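Local coordinates for repeat Five Residue (Rfr) protein or pentapeptide repeat protein (PDB 2O6W) that is of unknown function and folds as a right-handed pentapeptide-repeat beta helix with a short alpha helix near its N-terminus, at residues E28-I36 / T46-V56. Residues are numbered along the deposited sequence; the frame is centred on the assembly and turned at random.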
ATOM      1  N   GLU A  28      -1.531  -9.709   4.652  1.00 33.97           N
ATOM      2  CA  GLU A  28      -0.432 -10.301   3.897  1.00 34.30           C
ATOM      3  C   GLU A  28       0.841  -9.488   4.146  1.00 34.21           C
ATOM      4  O   GLU A  28       0.799  -8.380   4.689  1.00 33.50           O
ATOM      5  CB  GLU A  28      -0.752 -10.333   2.400  1.00 35.19           C
ATOM      6  CG  GLU A  28      -1.912 -11.253   2.012  1.00 41.54           C
ATOM      7  CD  GLU A  28      -1.596 -12.743   2.165  1.00 46.78           C
ATOM      8  OE1 GLU A  28      -2.517 -13.570   1.970  1.00 48.82           O
ATOM      9  OE2 GLU A  28      -0.434 -13.092   2.471  1.00 48.48           O
ATOM     10  N   ASN A  29       1.981 -10.044   3.767  1.00 33.82           N
ATOM     11  CA  ASN A  29       3.234  -9.344   3.963  1.00 34.19           C
ATOM     12  C   ASN A  29       3.926  -9.061   2.632  1.00 35.16           C
ATOM     13  O   ASN A  29       4.579  -9.927   2.062  1.00 34.32           O
ATOM     14  CB  ASN A  29       4.147 -10.152   4.883  1.00 33.98           C
ATOM     15  CG  ASN A  29       5.522  -9.529   5.036  1.00 38.37           C
ATOM     16  OD1 ASN A  29       5.709  -8.332   4.797  1.00 39.72           O
ATOM     17  ND2 ASN A  29       6.498 -10.340   5.448  1.00 38.22           N
ATOM     18  N   PHE A  30       3.762  -7.836   2.145  1.00 35.50           N
ATOM     19  CA  PHE A  30       4.376  -7.402   0.899  1.00 36.33           C
ATOM     20  C   PHE A  30       5.379  -6.301   1.216  1.00 37.01           C
ATOM     21  O   PHE A  30       5.632  -5.439   0.381  1.00 37.98           O
ATOM     22  CB  PHE A  30       3.325  -6.826  -0.054  1.00 38.33           C
ATOM     23  CG  PHE A  30       2.273  -7.802  -0.479  1.00 40.33           C
ATOM     24  CD1 PHE A  30       0.927  -7.526  -0.257  1.00 40.99           C
ATOM     25  CD2 PHE A  30       2.617  -8.988  -1.115  1.00 41.83           C
ATOM     26  CE1 PHE A  30      -0.064  -8.417  -0.666  1.00 42.21           C
ATOM     27  CE2 PHE A  30       1.635  -9.888  -1.530  1.00 43.81           C
ATOM     28  CZ  PHE A  30       0.290  -9.602  -1.302  1.00 43.38           C
ATOM     29  N   GLY A  31       5.938  -6.316   2.422  1.00 37.70           N
ATOM     30  CA  GLY A  31       6.883  -5.280   2.798  1.00 40.19           C
ATOM     31  C   GLY A  31       8.328  -5.724   2.944  1.00 41.22           C
ATOM     32  O   GLY A  31       8.658  -6.887   2.709  1.00 40.43           O
ATOM     33  N   LEU A  32       9.186  -4.783   3.334  1.00 42.89           N
ATOM     34  CA  LEU A  32      10.612  -5.044   3.526  1.00 43.60           C
ATOM     35  C   LEU A  32      11.037  -5.020   4.989  1.00 44.17           C
ATOM     36  O   LEU A  32      12.219  -4.900   5.281  1.00 46.61           O
ATOM     37  CB  LEU A  32      11.446  -4.011   2.767  1.00 42.93           C
ATOM     38  CG  LEU A  32      11.650  -4.232   1.275  1.00 45.36           C
ATOM     39  CD1 LEU A  32      12.438  -3.067   0.695  1.00 44.35           C
ATOM     40  CD2 LEU A  32      12.392  -5.548   1.047  1.00 45.24           C
ATOM     41  N   LYS A  33      10.089  -5.131   5.909  1.00 44.90           N
ATOM     42  CA  LYS A  33      10.442  -5.097   7.316  1.00 44.83           C
ATOM     43  C   LYS A  33      10.689  -6.464   7.927  1.00 46.37           C
ATOM     44  O   LYS A  33      11.649  -6.651   8.666  1.00 47.56           O
ATOM     45  CB  LYS A  33       9.368  -4.377   8.125  1.00 43.56           C
ATOM     46  CG  LYS A  33       9.376  -2.873   7.960  1.00 40.32           C
ATOM     47  CD  LYS A  33       8.397  -2.221   8.914  1.00 39.73           C
ATOM     48  CE  LYS A  33       8.531  -0.706   8.892  1.00 40.26           C
ATOM     49  NZ  LYS A  33       7.645  -0.068   9.904  1.00 38.62           N
ATOM     50  N   TYR A  34       9.830  -7.424   7.621  1.00 47.55           N
ATOM     51  CA  TYR A  34       9.990  -8.743   8.193  1.00 48.48           C
ATOM     52  C   TYR A  34       9.862  -9.842   7.164  1.00 50.84           C
ATOM     53  O   TYR A  34       9.582  -9.594   5.992  1.00 51.45           O
ATOM     54  CB  TYR A  34       8.939  -8.978   9.280  1.00 46.22           C
ATOM     55  CG  TYR A  34       8.776  -7.856  10.271  1.00 45.19           C
ATOM     56  CD1 TYR A  34       7.802  -6.866  10.088  1.00 44.22           C
ATOM     57  CD2 TYR A  34       9.571  -7.800  11.419  1.00 44.49           C
ATOM     58  CE1 TYR A  34       7.620  -5.854  11.035  1.00 43.99           C
ATOM     59  CE2 TYR A  34       9.401  -6.795  12.364  1.00 44.17           C
ATOM     60  CZ  TYR A  34       8.426  -5.828  12.172  1.00 44.83           C
ATOM     61  OH  TYR A  34       8.260  -4.846  13.129  1.00 46.92           O
ATOM     62  N   ARG A  35      10.064 -11.067   7.631  1.00 53.95           N
ATOM     63  CA  ARG A  35       9.940 -12.249   6.800  1.00 57.29           C
ATOM     64  C   ARG A  35       9.613 -13.412   7.735  1.00 58.32           C
ATOM     65  O   ARG A  35      10.085 -13.453   8.875  1.00 57.98           O
ATOM     66  CB  ARG A  35      11.241 -12.512   6.031  1.00 58.44           C
ATOM     67  CG  ARG A  35      12.431 -12.877   6.891  1.00 62.12           C
ATOM     68  CD  ARG A  35      13.693 -13.067   6.054  1.00 65.52           C
ATOM     69  NE  ARG A  35      14.819 -13.498   6.883  1.00 70.21           N
ATOM     70  CZ  ARG A  35      14.944 -14.717   7.403  1.00 72.01           C
ATOM     71  NH1 ARG A  35      14.015 -15.639   7.177  1.00 73.72           N
ATOM     72  NH2 ARG A  35      15.990 -15.013   8.164  1.00 71.51           N
ATOM     73  N   ILE A  36       8.783 -14.339   7.266  1.00 60.47           N
ATOM     74  CA  ILE A  36       8.403 -15.504   8.068  1.00 62.81           C
ATOM     75  C   ILE A  36       8.958 -16.781   7.445  1.00 64.06           C
ATOM     76  O   ILE A  36       8.418 -17.288   6.454  1.00 64.76           O
ATOM     77  CB  ILE A  36       6.855 -15.656   8.194  1.00 62.06           C
ATOM     78  CG1 ILE A  36       6.265 -14.504   9.019  1.00 62.77           C
ATOM     79  CG2 ILE A  36       6.515 -16.984   8.868  1.00 61.76           C
ATOM     80  CD1 ILE A  36       6.339 -13.141   8.344  1.00 61.96           C
ATOM     81  N   THR A  46      10.743 -12.300  11.782  1.00 76.32           N
ATOM     82  CA  THR A  46      12.006 -11.640  12.091  1.00 76.40           C
ATOM     83  C   THR A  46      12.438 -10.653  11.010  1.00 76.55           C
ATOM     84  O   THR A  46      12.221 -10.885   9.820  1.00 75.45           O
ATOM     85  CB  THR A  46      13.136 -12.679  12.275  1.00 76.04           C
ATOM     86  OG1 THR A  46      14.396 -12.005  12.385  1.00 76.45           O
ATOM     87  CG2 THR A  46      13.175 -13.635  11.095  1.00 74.88           C
ATOM     88  N   PRO A  47      13.049  -9.527  11.417  1.00 77.41           N
ATOM     89  CA  PRO A  47      13.516  -8.504  10.479  1.00 79.33           C
ATOM     90  C   PRO A  47      14.865  -8.883   9.872  1.00 81.64           C
ATOM     91  O   PRO A  47      15.204  -8.462   8.765  1.00 81.97           O
ATOM     92  CB  PRO A  47      13.603  -7.260  11.354  1.00 77.59           C
ATOM     93  CG  PRO A  47      14.030  -7.824  12.662  1.00 76.92           C
ATOM     94  CD  PRO A  47      13.151  -9.043  12.806  1.00 76.66           C
ATOM     95  N   PHE A  48      15.624  -9.688  10.608  1.00 84.44           N
ATOM     96  CA  PHE A  48      16.941 -10.129  10.166  1.00 87.93           C
ATOM     97  C   PHE A  48      16.856 -10.959   8.890  1.00 89.15           C
ATOM     98  O   PHE A  48      15.987 -11.820   8.752  1.00 89.08           O
ATOM     99  CB  PHE A  48      17.618 -10.939  11.276  1.00 89.19           C
ATOM    100  CG  PHE A  48      17.646 -10.233  12.602  1.00 91.31           C
ATOM    101  CD1 PHE A  48      18.239  -8.977  12.725  1.00 91.72           C
ATOM    102  CD2 PHE A  48      17.058 -10.810  13.725  1.00 92.17           C
ATOM    103  CE1 PHE A  48      18.241  -8.303  13.946  1.00 92.45           C
ATOM    104  CE2 PHE A  48      17.054 -10.147  14.953  1.00 92.76           C
ATOM    105  CZ  PHE A  48      17.648  -8.890  15.063  1.00 92.76           C
ATOM    106  N   GLY A  49      17.770 -10.689   7.960  1.00 90.34           N
ATOM    107  CA  GLY A  49      17.784 -11.408   6.698  1.00 91.81           C
ATOM    108  C   GLY A  49      17.093 -10.613   5.607  1.00 92.94           C
ATOM    109  O   GLY A  49      16.904 -11.103   4.491  1.00 92.43           O
HETATM  110  N   MSE A  50      16.713  -9.380   5.933  1.00 93.70           N
HETATM  111  CA  MSE A  50      16.032  -8.500   4.987  1.00 94.32           C
HETATM  112  C   MSE A  50      16.980  -7.437   4.435  1.00 93.18           C
HETATM  113  O   MSE A  50      16.584  -6.597   3.622  1.00 93.63           O
HETATM  114  CB  MSE A  50      14.836  -7.819   5.665  1.00 96.87           C
HETATM  115  CG  MSE A  50      13.703  -8.762   6.056  1.00 99.63           C
HETATM  116 SE   MSE A  50      12.930  -9.694   4.538  1.00105.55          SE
HETATM  117  CE  MSE A  50      11.985  -8.221   3.718  1.00102.54           C
ATOM    118  N   ASP A  51      18.233  -7.482   4.880  1.00 91.02           N
ATOM    119  CA  ASP A  51      19.246  -6.529   4.441  1.00 88.38           C
ATOM    120  C   ASP A  51      19.364  -6.509   2.915  1.00 86.14           C
ATOM    121  O   ASP A  51      19.617  -5.459   2.317  1.00 85.74           O
ATOM    122  CB  ASP A  51      20.602  -6.877   5.071  1.00 89.22           C
ATOM    123  CG  ASP A  51      21.081  -8.274   4.701  1.00 90.33           C
ATOM    124  OD1 ASP A  51      20.426  -9.265   5.102  1.00 90.31           O
ATOM    125  OD2 ASP A  51      22.117  -8.379   4.004  1.00 90.43           O
ATOM    126  N   LYS A  52      19.180  -7.669   2.290  1.00 82.98           N
ATOM    127  CA  LYS A  52      19.255  -7.781   0.832  1.00 80.05           C
ATOM    128  C   LYS A  52      17.937  -8.311   0.257  1.00 77.07           C
ATOM    129  O   LYS A  52      17.837  -9.480  -0.121  1.00 78.17           O
ATOM    130  CB  LYS A  52      20.407  -8.711   0.430  1.00 80.46           C
ATOM    131  CG  LYS A  52      20.732  -8.735  -1.069  1.00 80.86           C
ATOM    132  CD  LYS A  52      21.531  -7.505  -1.526  1.00 80.77           C
ATOM    133  CE  LYS A  52      20.649  -6.360  -2.041  1.00 80.73           C
ATOM    134  NZ  LYS A  52      19.860  -5.636  -0.994  1.00 79.53           N
ATOM    135  N   ALA A  53      16.929  -7.442   0.201  1.00 72.15           N
ATOM    136  CA  ALA A  53      15.615  -7.798  -0.327  1.00 66.66           C
ATOM    137  C   ALA A  53      15.060  -6.623  -1.118  1.00 62.89           C
ATOM    138  O   ALA A  53      15.266  -5.470  -0.745  1.00 61.69           O
ATOM    139  CB  ALA A  53      14.667  -8.153   0.812  1.00 65.79           C
ATOM    140  N   LYS A  54      14.365  -6.911  -2.214  1.00 59.10           N
ATOM    141  CA  LYS A  54      13.797  -5.852  -3.041  1.00 55.54           C
ATOM    142  C   LYS A  54      12.354  -5.548  -2.670  1.00 51.17           C
ATOM    143  O   LYS A  54      11.606  -6.428  -2.239  1.00 49.61           O
ATOM    144  CB  LYS A  54      13.861  -6.227  -4.531  1.00 57.62           C
ATOM    145  CG  LYS A  54      13.153  -7.533  -4.881  1.00 60.57           C
ATOM    146  CD  LYS A  54      12.813  -7.631  -6.370  1.00 63.54           C
ATOM    147  CE  LYS A  54      11.710  -6.637  -6.758  1.00 66.08           C
ATOM    148  NZ  LYS A  54      11.314  -6.702  -8.204  1.00 66.33           N
ATOM    149  N   PRO A  55      11.945  -4.284  -2.828  1.00 47.37           N
ATOM    150  CA  PRO A  55      10.576  -3.874  -2.512  1.00 45.20           C
ATOM    151  C   PRO A  55       9.601  -4.355  -3.592  1.00 41.41           C
ATOM    152  O   PRO A  55       9.943  -4.392  -4.772  1.00 41.44           O
ATOM    153  CB  PRO A  55      10.683  -2.352  -2.449  1.00 44.83           C
ATOM    154  CG  PRO A  55      11.741  -2.058  -3.454  1.00 45.47           C
ATOM    155  CD  PRO A  55      12.775  -3.120  -3.185  1.00 45.82           C
ATOM    156  N   VAL A  56       8.397  -4.739  -3.180  1.00 37.76           N
ATOM    157  CA  VAL A  56       7.395  -5.211  -4.124  1.00 35.18           C
ATOM    158  C   VAL A  56       7.024  -4.067  -5.067  1.00 33.63           C
ATOM    159  O   VAL A  56       6.776  -2.945  -4.628  1.00 31.90           O
ATOM    160  CB  VAL A  56       6.148  -5.723  -3.381  1.00 35.53           C
ATOM    161  CG1 VAL A  56       5.071  -6.130  -4.368  1.00 34.75           C
ATOM    162  CG2 VAL A  56       6.533  -6.906  -2.497  1.00 36.01           C
TER
HETATM  163  O   HOH W   1       7.797  -4.214  -0.623  1.00 42.64           O
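Arg-35 and Thr-46 form an isolated antiparallel hydrogen-bonded pair. Thr-46 N gives Arg-35 O a nearly straight bond of 3.2 Å; the return bond, Arg-35 N to Thr-46 O, is weak. The Arg-35 chi1 of 66° sets CG between the backbone N and carbonyl carbon, and the extended chain carries NE to Phe-48 O, 2.8 Å away. NE lies in the carbonyl plane, on a lone pair, but its N-H is bent (130°) and the oxygen is tilted from the guanidinium plane. Thr-46 CG2 sits over one guanidinium face. With an alanine in place of Arg-35, Phe-48 O would probably lose its NE donor, and the turn its side-chain tie to segment 28-36. That turn, Pro-47 to Met-50, is type II. Overlapping its start, Thr-46 OG1 accepts from Phe-48 N in an ST turn.

In the apolar middle, selenomethionine Met-50 points toward segment 28-36. Its poorly ordered side chain puts SE roughly 3.6 Å from Arg-35 CB and CE near Leu-32 CA. Leu-32 CD2 meets Ala-53 CB at 3.5 Å, while CD1 meets Pro-55 CB at 3.7 Å. At the other end, one water bridges Phe-30 O and Val-56 N, 2.7 Å from each. Val-56 CG2 packs directly against Phe-30 O, at 3.4 Å.

Asn-29 braces segment 28-36, accepting from Gly-31 N in an Asx turn and donating to Tyr-34 O.

The contact joins the outgoing and returning arms of an excursion from the beta helix, the water at its base and the Arg-35/Thr-46 bridge farther out. Lys-33 adds salt bridges to Glu-94 and Asp-92. Phe-30 and Val-56 both rest on Leu-9 of helix 2-10.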